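Molybdopterin-guanine dinucleotide biosynthesis protein A (MobA) (Archaeoglobus fulgidus, PDB 3NGW) probably transfers the GMP moiety of GTP to molybdopterin during molybdenum cofactor biosynthesis. Local coordinates at residues Val5-Val10 against Ala89-Pro94; Val42-Asp47 against Glu61-Leu66; Ala79-Gly84 against Ala134-Glu139; Glu99-Leu104 against Pro125-Tyr130. All blocks are in the same frame, centred on the assembly; numbering follows the deposited sequence.

Contact 1 (Val5-Val10 against Ala89-Pro94); sequences VLVGGV and AAIDMP
Val7 and Ile91 meet past the ends of neighbouring strands, their side chains crossing at about a right angle. Ile91 has CG1 anti to the backbone N (chi1 -171°); its CD1, at the tip, lies 4.0 Å from Val7 CG1. Ile91 CG2, the other branch, lies 4.0 Å from Val7 CA and 3.5 Å from Leu6 O, so this branch packs on the backbone and the longer one on Val7. At Ile91 an alanine would probably cost Val7 CG1 its contact with CD1 and open a gap toward Val32 of helix 28-36. Strands 2-6 and 86-90 are parallel neighbours inside the mixed sheet of the GT-A-like NTP transferase domain, and the glycine-rich turn after the first is the kind of loop that usually holds the nucleotide in this superfamily. Two backbone bonds join them: Leu6 N to Ala89 O at 2.9 Å, and Ile91 N to Leu6 O, also 2.9 Å. Val5 and Ala89 lie on one sheet face, beneath Tyr36 of helix 28-36; Leu6 and Ala90 lie on the other. The two alanines suit buried positions in which the larger Val5 and Leu6 sit alongside. Val5 CG1 reaches Ala89 O at 3.6 Å.

Contact 2 (Val42-Asp47 against Glu61-Leu66); sequences VFVCRD and EFIWDL
Phe62 packs against Phe43 and Cys45 on one face of a parallel strand pair. At its root, Phe62 CB lies 4.0 Å from Cys45 SG and equally far from Phe43 O. Two ring atoms then carry the contact: Phe62 CD2 comes within 3.5 Å of Phe43 CB and 3.8 Å of Cys45 SG, and Phe62 CE2, one atom further out, lies 3.6 Å from Phe43 CB. The two phenyl side chains cross obliquely, their planes at 42°, and the cysteine sulfur approaches the Phe62 ring at a slant, a small, polarisable group that fits beside it. On the opposite face Ile63 CD1 fits against the methyl groups of Val42 and Val44, beta-branched residues that suit a strand. Three backbone bonds bind the strands, among them a nearly straight one from Phe43 N to Glu61 O at 2.8 Å. Farther along, a water accepts from Asp65 N and donates to Cys45 O, joining the two segments beyond the paired strands. The strands belong to a beta-alpha-beta unit, whose helix 48-55 touches Phe62 through Leu54; helix 28-36 covers Phe43, strand 2-6 flanks the inner side, and helix 72-83 lies over Val42, Val44 and Ile63.

Contact 3 (Ala79-Gly84 against Ala134-Glu139); sequences ALRHFG and AADELE. With CA (calcium ion), chain B.
Arg81 is bent at chi2 (-58°), which turns CD aside, and its guanidinium lies across Ala135 to meet Asp136 and Glu139; the CG of Glu139 stands anti to its backbone N (chi1 177°). A single nitrogen, NH2, serves both acids. Asp136 OD1 lies in the guanidinium plane, 3.0 Å from Arg81 NH2, and the bond is almost straight; Glu139 OE1 stands 2.9 Å from the same NH2 but tilted out of that plane, with a more bent N-H. Both carboxylates are met from above their own planes. Ala135 CB sits over the centre of the guanidinium, 3.6 Å from Arg81 CZ, and alanine suits this place because its short side chain lets the flat cation lie close. The three charged residues form a salt-bridge network between helix 72-83 and helix 135-143; the axes of residues 79-83 and 135-139 lie 10.7 Å apart with their directions at 139°. Beside the charged group the contact is apolar: Leu80 CD1 lies 3.9 Å from Ala135 CB and 4.0 Å from Leu138 CD1, and Leu138 also touches Ile73 and Ile76. Asp136 OD2 binds a calcium ion at 2.8 Å, and three waters join it there. One of these waters accepts from Arg81 NH1 at 2.8 Å, so the arginine belongs to the second shell of the metal. An alanine in place of Asp136 would probably deprive the calcium of this carboxylate and leave Arg81 NH2 with Glu139 as its one acidic partner across the contact. The nearby calcium and arginine are both likely to favour the charged form of Asp136.

Contact 4 (Glu99-Leu104 against Pro125-Tyr130); sequences EVLEHL and PLLAYY
Leu104 and Leu127 form the centre of a buried, apolar contact between helix 98-111 and the chain leading into strand 129-130, where that helix rests on the mixed sheet of the NTP transferase domain. The helix presents Val100, Leu101 and Leu104: Val100 and Leu104 are one turn apart, and the tip of Leu101, next to Val100, comes nearer. Leu127, which has CG anti to its backbone N (chi1 -157°), divides its two methyl groups among them. Leu127 CD1 lies 3.9 Å from Leu104 CD1 and 4.4 Å from Val100 CG1, while Leu127 CD2 faces Leu101 CD2 at 4.2 Å. The side chains of Leu104 and Leu127 cross at about a right angle, and Leu104 CD1 also rests on the backbone, 3.7 Å from Leu127 O. A branched leucine suits this place, since its two methyl groups can meet different residues of the helix. The chain turns a corner at Ala128, whose CB points away from the helix; the side chain touches Ile117 and Pro118 of strand 115-119. Tyr129 then lays its CB 3.7 Å from Leu104 O, and its phenol reaches Glu109, farther along the same helix, through a hydrogen bond. The OH of Tyr130 donates to Pro125 O at 2.8 Å, tying together the ends of segment 125-130. No hydrogen bond crosses between the two segments. The helix is therefore held by the fit of aliphatic groups and the exclusion of water; backbone bonds of Ala128 with Val88 and Tyr129 with Leu116 place the strand, and the Tyr129-Glu109 bond adds a polar tie.

The centre of contact 1 lies about 5 Å from that of the chain, and the other contacts are arranged round it. Contact 2 continues the sheet outward: Val5 O lies 2.8 Å from Val44 N, a probable hydrogen bond. Contact 4 adjoins contact 1 on the other side, with Leu6 CD1 3.5 Å from Leu126 CD2. Contact 3 does not touch contact 1 but meets contacts 2 and 4, through His82 beside Val42 and through Leu80 CD2, 3.8 Å from Tyr130 O. Its calcium belongs to the helix surface, whereas the Ile91 side chain of contact 1 is about 12 Å from that of Asp184, a calcium ligand of this protein that carries no ion in this chain.

Contact 1 (Val5-Val10 against Ala89-Pro94)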
loop_
_atom_site.group_PDB
_atom_site.type_symbol
_atom_site.label_atom_id
_atom_site.label_comp_id
_atom_site.label_asym_id
_atom_site.label_seq_id
_atom_site.Cartn_x
_atom_site.Cartn_y
_atom_site.Cartn_z
ATOM N N VAL A 5 1.769 5.047 1.149
ATOM C CA VAL A 5 0.382 4.595 1.156
ATOM C C VAL A 5 -0.261 4.835 -0.211
ATOM O O VAL A 5 -0.319 5.968 -0.689
ATOM C CB VAL A 5 -0.424 5.328 2.255
ATOM C CG1 VAL A 5 -1.834 4.737 2.370
ATOM C CG2 VAL A 5 0.308 5.202 3.600
ATOM N N LEU A 6 -0.716 3.758 -0.846
ATOM C CA LEU A 6 -1.341 3.849 -2.162
ATOM C C LEU A 6 -2.821 4.197 -1.992
ATOM O O LEU A 6 -3.606 3.360 -1.546
ATOM C CB LEU A 6 -1.186 2.516 -2.907
ATOM C CG LEU A 6 0.230 1.953 -3.070
ATOM C CD1 LEU A 6 0.163 0.608 -3.772
ATOM C CD2 LEU A 6 1.098 2.913 -3.863
ATOM N N VAL A 7 -3.199 5.425 -2.351
ATOM C CA VAL A 7 -4.584 5.880 -2.202
ATOM C C VAL A 7 -5.260 6.282 -3.511
ATOM O O VAL A 7 -6.312 6.922 -3.500
ATOM C CB VAL A 7 -4.675 7.094 -1.230
ATOM C CG1 VAL A 7 -3.902 6.802 0.048
ATOM C CG2 VAL A 7 -4.152 8.357 -1.902
ATOM N N GLY A 8 -4.664 5.901 -4.634
ATOM C CA GLY A 8 -5.241 6.254 -5.919
ATOM C C GLY A 8 -6.306 5.291 -6.400
ATOM O O GLY A 8 -6.889 5.464 -7.475
ATOM N N GLY A 9 -6.556 4.264 -5.599
ATOM C CA GLY A 9 -7.552 3.281 -5.961
ATOM C C GLY A 9 -8.924 3.893 -6.168
ATOM O O GLY A 9 -9.422 4.645 -5.330
ATOM N N VAL A 10 -9.534 3.581 -7.303
ATOM C CA VAL A 10 -10.867 4.080 -7.600
ATOM C C VAL A 10 -11.853 2.960 -7.267
ATOM O O VAL A 10 -11.847 1.902 -7.899
ATOM C CB VAL A 10 -10.996 4.489 -9.090
ATOM C CG1 VAL A 10 -10.519 3.358 -9.995
ATOM C CG2 VAL A 10 -12.438 4.849 -9.401
ATOM N N ALA A 89 1.663 0.170 1.549
ATOM C CA ALA A 89 0.428 -0.222 2.187
ATOM C C ALA A 89 -0.676 0.437 1.379
ATOM O O ALA A 89 -0.628 1.636 1.110
ATOM C CB ALA A 89 0.398 0.256 3.618
ATOM N N ALA A 90 -1.660 -0.347 0.965
ATOM C CA ALA A 90 -2.753 0.209 0.199
ATOM C C ALA A 90 -3.832 0.698 1.153
ATOM O O ALA A 90 -4.006 0.156 2.247
ATOM C CB ALA A 90 -3.303 -0.833 -0.740
ATOM N N ILE A 91 -4.537 1.741 0.737
ATOM C CA ILE A 91 -5.613 2.307 1.526
ATOM C C ILE A 91 -6.717 1.267 1.683
ATOM O O ILE A 91 -7.524 1.355 2.601
ATOM C CB ILE A 91 -6.200 3.546 0.830
ATOM C CG1 ILE A 91 -7.162 4.266 1.765
ATOM C CG2 ILE A 91 -6.933 3.126 -0.436
ATOM C CD1 ILE A 91 -7.579 5.644 1.273
ATOM N N ASP A 92 -6.741 0.289 0.779
ATOM C CA ASP A 92 -7.743 -0.771 0.799
ATOM C C ASP A 92 -7.667 -1.600 2.076
ATOM O O ASP A 92 -8.610 -2.313 2.416
ATOM C CB ASP A 92 -7.574 -1.698 -0.409
ATOM C CG ASP A 92 -7.573 -0.950 -1.732
ATOM O OD1 ASP A 92 -6.674 -0.105 -1.949
ATOM O OD2 ASP A 92 -8.468 -1.211 -2.564
HETATM N N MSE A 93 -6.539 -1.519 2.771
HETATM C CA MSE A 93 -6.344 -2.245 4.022
HETATM C C MSE A 93 -6.264 -1.210 5.153
HETATM O O MSE A 93 -5.183 -0.730 5.489
HETATM C CB MSE A 93 -5.050 -3.067 3.941
HETATM C CG MSE A 93 -5.138 -4.252 2.988
HETATM SE SE MSE A 93 -3.452 -5.145 2.608
HETATM C CE MSE A 93 -3.065 -4.347 0.881
ATOM N N PRO A 94 -7.412 -0.851 5.748
ATOM C CA PRO A 94 -7.462 0.136 6.830
ATOM C C PRO A 94 -7.097 -0.366 8.223
ATOM O O PRO A 94 -6.938 0.438 9.139
ATOM C CB PRO A 94 -8.903 0.604 6.781
ATOM C CG PRO A 94 -9.607 -0.682 6.528
ATOM C CD PRO A 94 -8.775 -1.282 5.396
#

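Contact 2 (Val42-Asp47 against Glu61-Leu66)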
loop_
_atom_site.group_PDB
_atom_site.type_symbol
_atom_site.label_atom_id
_atom_site.label_comp_id
_atom_site.label_asym_id
_atom_site.label_seq_id
_atom_site.Cartn_x
_atom_site.Cartn_y
_atom_site.Cartn_z
ATOM N N VAL A 42 4.475 9.111 2.646
ATOM C CA VAL A 42 3.984 9.860 1.495
ATOM C C VAL A 42 2.753 9.097 1.049
ATOM O O VAL A 42 2.683 7.880 1.186
ATOM C CB VAL A 42 4.981 9.937 0.303
ATOM C CG1 VAL A 42 6.207 10.722 0.699
ATOM C CG2 VAL A 42 5.345 8.542 -0.183
ATOM N N PHE A 43 1.769 9.825 0.549
ATOM C CA PHE A 43 0.548 9.214 0.069
ATOM C C PHE A 43 0.582 9.336 -1.443
ATOM O O PHE A 43 0.593 10.443 -1.988
ATOM C CB PHE A 43 -0.647 9.937 0.671
ATOM C CG PHE A 43 -0.745 9.781 2.158
ATOM C CD1 PHE A 43 -1.457 8.722 2.718
ATOM C CD2 PHE A 43 -0.065 10.653 3.002
ATOM C CE1 PHE A 43 -1.488 8.534 4.113
ATOM C CE2 PHE A 43 -0.084 10.479 4.387
ATOM C CZ PHE A 43 -0.795 9.416 4.946
ATOM N N VAL A 44 0.627 8.187 -2.112
ATOM C CA VAL A 44 0.707 8.140 -3.564
ATOM C C VAL A 44 -0.653 8.131 -4.248
ATOM O O VAL A 44 -1.399 7.154 -4.174
ATOM C CB VAL A 44 1.501 6.906 -4.021
ATOM C CG1 VAL A 44 1.759 6.985 -5.527
ATOM C CG2 VAL A 44 2.807 6.826 -3.246
ATOM N N CYS A 45 -0.955 9.235 -4.920
ATOM C CA CYS A 45 -2.218 9.413 -5.627
ATOM C C CYS A 45 -2.127 8.907 -7.056
ATOM O O CYS A 45 -1.031 8.729 -7.590
ATOM C CB CYS A 45 -2.594 10.894 -5.638
ATOM S SG CYS A 45 -2.582 11.641 -3.998
ATOM N N ARG A 46 -3.279 8.692 -7.683
ATOM C CA ARG A 46 -3.309 8.204 -9.062
ATOM C C ARG A 46 -2.832 9.247 -10.065
ATOM O O ARG A 46 -2.349 8.897 -11.140
ATOM C CB ARG A 46 -4.717 7.743 -9.425
ATOM C CG ARG A 46 -5.763 8.785 -9.196
ATOM C CD ARG A 46 -7.109 8.307 -9.652
ATOM N NE ARG A 46 -8.120 9.252 -9.215
ATOM C CZ ARG A 46 -8.794 9.156 -8.074
ATOM N NH1 ARG A 46 -8.579 8.138 -7.248
ATOM N NH2 ARG A 46 -9.661 10.106 -7.747
ATOM N N ASP A 47 -2.970 10.522 -9.714
ATOM C CA ASP A 47 -2.525 11.615 -10.578
ATOM C C ASP A 47 -2.445 12.895 -9.766
ATOM O O ASP A 47 -2.949 12.958 -8.647
ATOM C CB ASP A 47 -3.477 11.801 -11.763
ATOM C CG ASP A 47 -4.899 12.069 -11.332
ATOM O OD1 ASP A 47 -5.808 11.926 -12.171
ATOM O OD2 ASP A 47 -5.109 12.429 -10.161
ATOM N N GLU A 61 2.075 14.752 2.788
ATOM C CA GLU A 61 2.840 14.705 1.553
ATOM C C GLU A 61 2.137 13.833 0.496
ATOM O O GLU A 61 2.125 12.609 0.603
ATOM C CB GLU A 61 4.240 14.161 1.873
ATOM C CG GLU A 61 5.192 14.020 0.688
ATOM C CD GLU A 61 6.200 15.160 0.584
ATOM O OE1 GLU A 61 5.769 16.325 0.474
ATOM O OE2 GLU A 61 7.420 14.885 0.606
ATOM N N PHE A 62 1.538 14.467 -0.510
ATOM C CA PHE A 62 0.858 13.739 -1.577
ATOM C C PHE A 62 1.666 13.794 -2.853
ATOM O O PHE A 62 1.950 14.871 -3.370
ATOM C CB PHE A 62 -0.535 14.309 -1.847
ATOM C CG PHE A 62 -1.478 14.162 -0.701
ATOM C CD1 PHE A 62 -1.758 15.249 0.124
ATOM C CD2 PHE A 62 -2.051 12.931 -0.412
ATOM C CE1 PHE A 62 -2.602 15.122 1.220
ATOM C CE2 PHE A 62 -2.899 12.789 0.683
ATOM C CZ PHE A 62 -3.172 13.894 1.509
ATOM N N ILE A 63 2.032 12.625 -3.362
ATOM C CA ILE A 63 2.825 12.542 -4.579
ATOM C C ILE A 63 2.096 11.726 -5.659
ATOM O O ILE A 63 1.023 11.172 -5.414
ATOM C CB ILE A 63 4.211 11.918 -4.263
ATOM C CG1 ILE A 63 4.050 10.479 -3.757
ATOM C CG2 ILE A 63 4.905 12.745 -3.182
ATOM C CD1 ILE A 63 5.363 9.737 -3.591
ATOM N N TRP A 64 2.686 11.655 -6.848
ATOM C CA TRP A 64 2.093 10.927 -7.958
ATOM C C TRP A 64 3.193 10.539 -8.946
ATOM O O TRP A 64 4.287 11.101 -8.897
ATOM C CB TRP A 64 1.042 11.809 -8.639
ATOM C CG TRP A 64 1.610 13.073 -9.242
ATOM C CD1 TRP A 64 2.142 13.219 -10.495
ATOM C CD2 TRP A 64 1.747 14.351 -8.602
ATOM N NE1 TRP A 64 2.598 14.505 -10.674
ATOM C CE2 TRP A 64 2.366 15.220 -9.528
ATOM C CE3 TRP A 64 1.403 14.846 -7.339
ATOM C CZ2 TRP A 64 2.654 16.550 -9.235
ATOM C CZ3 TRP A 64 1.688 16.175 -7.042
ATOM C CH2 TRP A 64 2.308 17.013 -7.990
ATOM N N ASP A 65 2.911 9.575 -9.825
ATOM C CA ASP A 65 3.887 9.132 -10.825
ATOM C C ASP A 65 4.144 10.270 -11.813
ATOM O O ASP A 65 3.233 10.704 -12.520
ATOM C CB ASP A 65 3.366 7.907 -11.580
ATOM C CG ASP A 65 4.448 7.232 -12.425
ATOM O OD1 ASP A 65 5.378 6.629 -11.840
ATOM O OD2 ASP A 65 4.377 7.309 -13.669
ATOM N N LEU A 66 5.392 10.732 -11.862
ATOM C CA LEU A 66 5.791 11.840 -12.734
ATOM C C LEU A 66 5.356 11.657 -14.182
ATOM O O LEU A 66 4.923 12.611 -14.828
ATOM C CB LEU A 66 7.313 12.038 -12.700
ATOM C CG LEU A 66 7.844 13.483 -12.700
ATOM C CD1 LEU A 66 9.357 13.470 -12.961
ATOM C CD2 LEU A 66 7.146 14.323 -13.765
HETATM O O HOH W 1 0.618 8.367 -9.644
#

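Contact 3 (Ala79-Gly84 against Ala134-Glu139)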
loop_
_atom_site.group_PDB
_atom_site.type_symbol
_atom_site.label_atom_id
_atom_site.label_comp_id
_atom_site.label_asym_id
_atom_site.label_seq_id
_atom_site.Cartn_x
_atom_site.Cartn_y
_atom_site.Cartn_z
ATOM N N ALA A 79 6.830 6.016 -5.437
ATOM C CA ALA A 79 7.375 6.127 -4.085
ATOM C C ALA A 79 8.876 5.835 -4.077
ATOM O O ALA A 79 9.638 6.524 -3.413
ATOM C CB ALA A 79 6.639 5.172 -3.135
ATOM N N LEU A 80 9.306 4.812 -4.808
ATOM C CA LEU A 80 10.724 4.498 -4.844
ATOM C C LEU A 80 11.533 5.647 -5.437
ATOM O O LEU A 80 12.627 5.954 -4.955
ATOM C CB LEU A 80 10.976 3.215 -5.634
ATOM C CG LEU A 80 10.352 1.978 -4.980
ATOM C CD1 LEU A 80 10.633 0.770 -5.835
ATOM C CD2 LEU A 80 10.905 1.777 -3.574
ATOM N N ARG A 81 10.997 6.292 -6.474
ATOM C CA ARG A 81 11.692 7.414 -7.109
ATOM C C ARG A 81 11.656 8.665 -6.228
ATOM O O ARG A 81 12.479 9.564 -6.378
ATOM C CB ARG A 81 11.066 7.739 -8.475
ATOM C CG ARG A 81 11.173 6.633 -9.510
ATOM C CD ARG A 81 12.614 6.238 -9.786
ATOM N NE ARG A 81 12.711 5.257 -10.871
ATOM C CZ ARG A 81 13.785 4.511 -11.120
ATOM N NH1 ARG A 81 14.871 4.618 -10.363
ATOM N NH2 ARG A 81 13.780 3.655 -12.130
ATOM N N HIS A 82 10.702 8.715 -5.307
ATOM C CA HIS A 82 10.565 9.854 -4.410
ATOM C C HIS A 82 11.542 9.852 -3.239
ATOM O O HIS A 82 12.227 10.843 -3.003
ATOM C CB HIS A 82 9.143 9.926 -3.858
ATOM C CG HIS A 82 8.939 11.045 -2.889
ATOM N ND1 HIS A 82 8.976 12.372 -3.267
ATOM C CD2 HIS A 82 8.758 11.042 -1.549
ATOM C CE1 HIS A 82 8.829 13.134 -2.202
ATOM N NE2 HIS A 82 8.694 12.351 -1.144
ATOM N N PHE A 83 11.594 8.752 -2.493
ATOM C CA PHE A 83 12.492 8.695 -1.354
ATOM C C PHE A 83 13.196 7.366 -1.096
ATOM O O PHE A 83 13.720 7.141 -0.007
ATOM C CB PHE A 83 11.769 9.172 -0.079
ATOM C CG PHE A 83 10.559 8.350 0.316
ATOM C CD1 PHE A 83 10.207 7.198 -0.371
ATOM C CD2 PHE A 83 9.776 8.743 1.405
ATOM C CE1 PHE A 83 9.094 6.449 0.021
ATOM C CE2 PHE A 83 8.661 7.998 1.803
ATOM C CZ PHE A 83 8.320 6.854 1.108
ATOM N N GLY A 84 13.226 6.494 -2.099
ATOM C CA GLY A 84 13.906 5.218 -1.953
ATOM C C GLY A 84 13.110 4.058 -1.376
ATOM O O GLY A 84 11.902 3.952 -1.591
ATOM N N ALA A 134 14.600 -2.191 -6.912
ATOM C CA ALA A 134 13.474 -2.806 -7.601
ATOM C C ALA A 134 12.763 -1.836 -8.548
ATOM O O ALA A 134 11.953 -2.251 -9.368
ATOM C CB ALA A 134 12.485 -3.329 -6.576
ATOM N N ALA A 135 13.074 -0.548 -8.440
ATOM C CA ALA A 135 12.430 0.473 -9.265
ATOM C C ALA A 135 12.566 0.348 -10.788
ATOM O O ALA A 135 11.612 0.633 -11.512
ATOM C CB ALA A 135 12.891 1.857 -8.828
ATOM N N ASP A 136 13.731 -0.058 -11.279
ATOM C CA ASP A 136 13.922 -0.177 -12.717
ATOM C C ASP A 136 13.003 -1.197 -13.359
ATOM O O ASP A 136 12.394 -0.925 -14.387
ATOM C CB ASP A 136 15.371 -0.537 -13.051
ATOM C CG ASP A 136 16.338 0.575 -12.721
ATOM O OD1 ASP A 136 16.000 1.751 -12.975
ATOM O OD2 ASP A 136 17.443 0.275 -12.213
ATOM N N GLU A 137 12.918 -2.378 -12.760
ATOM C CA GLU A 137 12.066 -3.424 -13.302
ATOM C C GLU A 137 10.593 -3.004 -13.263
ATOM O O GLU A 137 9.817 -3.338 -14.165
ATOM C CB GLU A 137 12.276 -4.730 -12.531
ATOM C CG GLU A 137 12.325 -5.950 -13.432
ATOM C CD GLU A 137 13.271 -5.767 -14.612
ATOM O OE1 GLU A 137 14.479 -5.509 -14.386
ATOM O OE2 GLU A 137 12.798 -5.873 -15.766
ATOM N N LEU A 138 10.211 -2.263 -12.226
ATOM C CA LEU A 138 8.838 -1.786 -12.099
ATOM C C LEU A 138 8.556 -0.735 -13.160
ATOM O O LEU A 138 7.479 -0.708 -13.748
ATOM C CB LEU A 138 8.591 -1.189 -10.706
ATOM C CG LEU A 138 8.623 -2.161 -9.521
ATOM C CD1 LEU A 138 8.266 -1.425 -8.231
ATOM C CD2 LEU A 138 7.630 -3.286 -9.764
ATOM N N GLU A 139 9.532 0.130 -13.408
ATOM C CA GLU A 139 9.367 1.182 -14.399
ATOM C C GLU A 139 9.302 0.620 -15.810
ATOM O O GLU A 139 8.556 1.127 -16.643
ATOM C CB GLU A 139 10.506 2.183 -14.302
ATOM C CG GLU A 139 10.435 3.268 -15.341
ATOM C CD GLU A 139 11.459 4.340 -15.090
ATOM O OE1 GLU A 139 12.604 3.996 -14.727
ATOM O OE2 GLU A 139 11.128 5.533 -15.262
HETATM CA CA CA B . 18.718 2.753 -12.577
HETATM O O HOH W 2 17.186 3.074 -10.172
HETATM O O HOH W 3 17.967 3.306 -15.193
HETATM O O HOH W 4 17.089 4.756 -12.365
#

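Contact 4 (Glu99-Leu104 against Pro125-Tyr130)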
loop_
_atom_site.group_PDB
_atom_site.type_symbol
_atom_site.label_atom_id
_atom_site.label_comp_id
_atom_site.label_asym_id
_atom_site.label_seq_id
_atom_site.Cartn_x
_atom_site.Cartn_y
_atom_site.Cartn_z
ATOM N N GLU A 99 3.036 -2.502 13.721
ATOM C CA GLU A 99 4.032 -3.460 14.165
ATOM C C GLU A 99 4.394 -4.364 12.997
ATOM O O GLU A 99 5.563 -4.703 12.811
ATOM C CB GLU A 99 3.510 -4.324 15.319
ATOM C CG GLU A 99 2.752 -3.576 16.429
ATOM C CD GLU A 99 1.315 -3.227 16.034
ATOM O OE1 GLU A 99 1.109 -2.198 15.351
ATOM O OE2 GLU A 99 0.393 -3.997 16.398
ATOM N N VAL A 100 3.382 -4.756 12.219
ATOM C CA VAL A 100 3.588 -5.624 11.056
ATOM C C VAL A 100 4.490 -4.914 10.048
ATOM O O VAL A 100 5.469 -5.490 9.555
ATOM C CB VAL A 100 2.243 -6.006 10.356
ATOM C CG1 VAL A 100 2.523 -6.784 9.072
ATOM C CG2 VAL A 100 1.382 -6.853 11.287
ATOM N N LEU A 101 4.178 -3.651 9.768
ATOM C CA LEU A 101 4.966 -2.868 8.818
ATOM C C LEU A 101 6.398 -2.698 9.288
ATOM O O LEU A 101 7.344 -2.908 8.525
ATOM C CB LEU A 101 4.326 -1.493 8.596
ATOM C CG LEU A 101 3.169 -1.455 7.588
ATOM C CD1 LEU A 101 2.499 -0.098 7.613
ATOM C CD2 LEU A 101 3.705 -1.757 6.193
ATOM N N GLU A 102 6.554 -2.309 10.546
ATOM C CA GLU A 102 7.875 -2.110 11.120
ATOM C C GLU A 102 8.711 -3.377 10.900
ATOM O O GLU A 102 9.865 -3.314 10.478
ATOM C CB GLU A 102 7.749 -1.798 12.615
ATOM C CG GLU A 102 8.762 -0.784 13.113
ATOM C CD GLU A 102 8.150 0.576 13.420
ATOM O OE1 GLU A 102 8.845 1.600 13.213
ATOM O OE2 GLU A 102 6.984 0.623 13.885
ATOM N N HIS A 103 8.117 -4.533 11.169
ATOM C CA HIS A 103 8.822 -5.793 10.986
ATOM C C HIS A 103 9.234 -5.982 9.524
ATOM O O HIS A 103 10.399 -6.251 9.232
ATOM C CB HIS A 103 7.940 -6.957 11.435
ATOM C CG HIS A 103 8.611 -8.293 11.348
ATOM N ND1 HIS A 103 9.737 -8.612 12.078
ATOM C CD2 HIS A 103 8.321 -9.389 10.608
ATOM C CE1 HIS A 103 10.112 -9.844 11.790
ATOM N NE2 HIS A 103 9.269 -10.339 10.899
ATOM N N LEU A 104 8.277 -5.831 8.607
ATOM C CA LEU A 104 8.549 -5.992 7.183
ATOM C C LEU A 104 9.708 -5.124 6.698
ATOM O O LEU A 104 10.570 -5.598 5.955
ATOM C CB LEU A 104 7.288 -5.684 6.364
ATOM C CG LEU A 104 6.150 -6.704 6.499
ATOM C CD1 LEU A 104 4.949 -6.285 5.663
ATOM C CD2 LEU A 104 6.657 -8.081 6.055
ATOM N N PRO A 125 1.329 -8.162 -2.620
ATOM C CA PRO A 125 2.250 -7.098 -3.036
ATOM C C PRO A 125 1.979 -5.681 -2.533
ATOM O O PRO A 125 2.899 -4.860 -2.493
ATOM C CB PRO A 125 2.185 -7.163 -4.562
ATOM C CG PRO A 125 1.728 -8.566 -4.850
ATOM C CD PRO A 125 0.679 -8.771 -3.794
ATOM N N LEU A 126 0.732 -5.387 -2.173
ATOM C CA LEU A 126 0.387 -4.053 -1.710
ATOM C C LEU A 126 0.521 -3.889 -0.200
ATOM O O LEU A 126 -0.062 -2.991 0.402
ATOM C CB LEU A 126 -1.024 -3.683 -2.179
ATOM C CG LEU A 126 -1.149 -3.682 -3.702
ATOM C CD1 LEU A 126 -2.470 -3.083 -4.117
ATOM C CD2 LEU A 126 0.003 -2.881 -4.302
ATOM N N LEU A 127 1.306 -4.767 0.406
ATOM C CA LEU A 127 1.566 -4.714 1.835
ATOM C C LEU A 127 2.911 -5.411 1.998
ATOM O O LEU A 127 3.006 -6.494 2.576
ATOM C CB LEU A 127 0.464 -5.440 2.606
ATOM C CG LEU A 127 0.243 -5.053 4.073
ATOM C CD1 LEU A 127 1.159 -5.815 4.979
ATOM C CD2 LEU A 127 0.452 -3.554 4.225
ATOM N N ALA A 128 3.949 -4.776 1.453
ATOM C CA ALA A 128 5.304 -5.321 1.500
ATOM C C ALA A 128 6.411 -4.272 1.390
ATOM O O ALA A 128 6.164 -3.097 1.127
ATOM C CB ALA A 128 5.472 -6.352 0.394
ATOM N N TYR A 129 7.637 -4.738 1.596
ATOM C CA TYR A 129 8.833 -3.915 1.525
ATOM C C TYR A 129 9.409 -3.930 0.106
ATOM O O TYR A 129 9.488 -4.983 -0.535
ATOM C CB TYR A 129 9.881 -4.460 2.501
ATOM C CG TYR A 129 11.278 -3.932 2.259
ATOM C CD1 TYR A 129 11.691 -2.700 2.775
ATOM C CD2 TYR A 129 12.164 -4.630 1.440
ATOM C CE1 TYR A 129 12.960 -2.180 2.468
ATOM C CE2 TYR A 129 13.417 -4.117 1.132
ATOM C CZ TYR A 129 13.807 -2.900 1.643
ATOM O OH TYR A 129 15.045 -2.418 1.292
ATOM N N TYR A 130 9.794 -2.756 -0.384
ATOM C CA TYR A 130 10.400 -2.626 -1.707
ATOM C C TYR A 130 11.637 -1.752 -1.539
ATOM O O TYR A 130 11.589 -0.726 -0.863
ATOM C CB TYR A 130 9.440 -1.963 -2.722
ATOM C CG TYR A 130 8.239 -2.808 -3.136
ATOM C CD1 TYR A 130 7.068 -2.826 -2.376
ATOM C CD2 TYR A 130 8.293 -3.626 -4.267
ATOM C CE1 TYR A 130 5.984 -3.642 -2.732
ATOM C CE2 TYR A 130 7.216 -4.444 -4.622
ATOM C CZ TYR A 130 6.073 -4.447 -3.851
ATOM O OH TYR A 130 5.028 -5.280 -4.186
#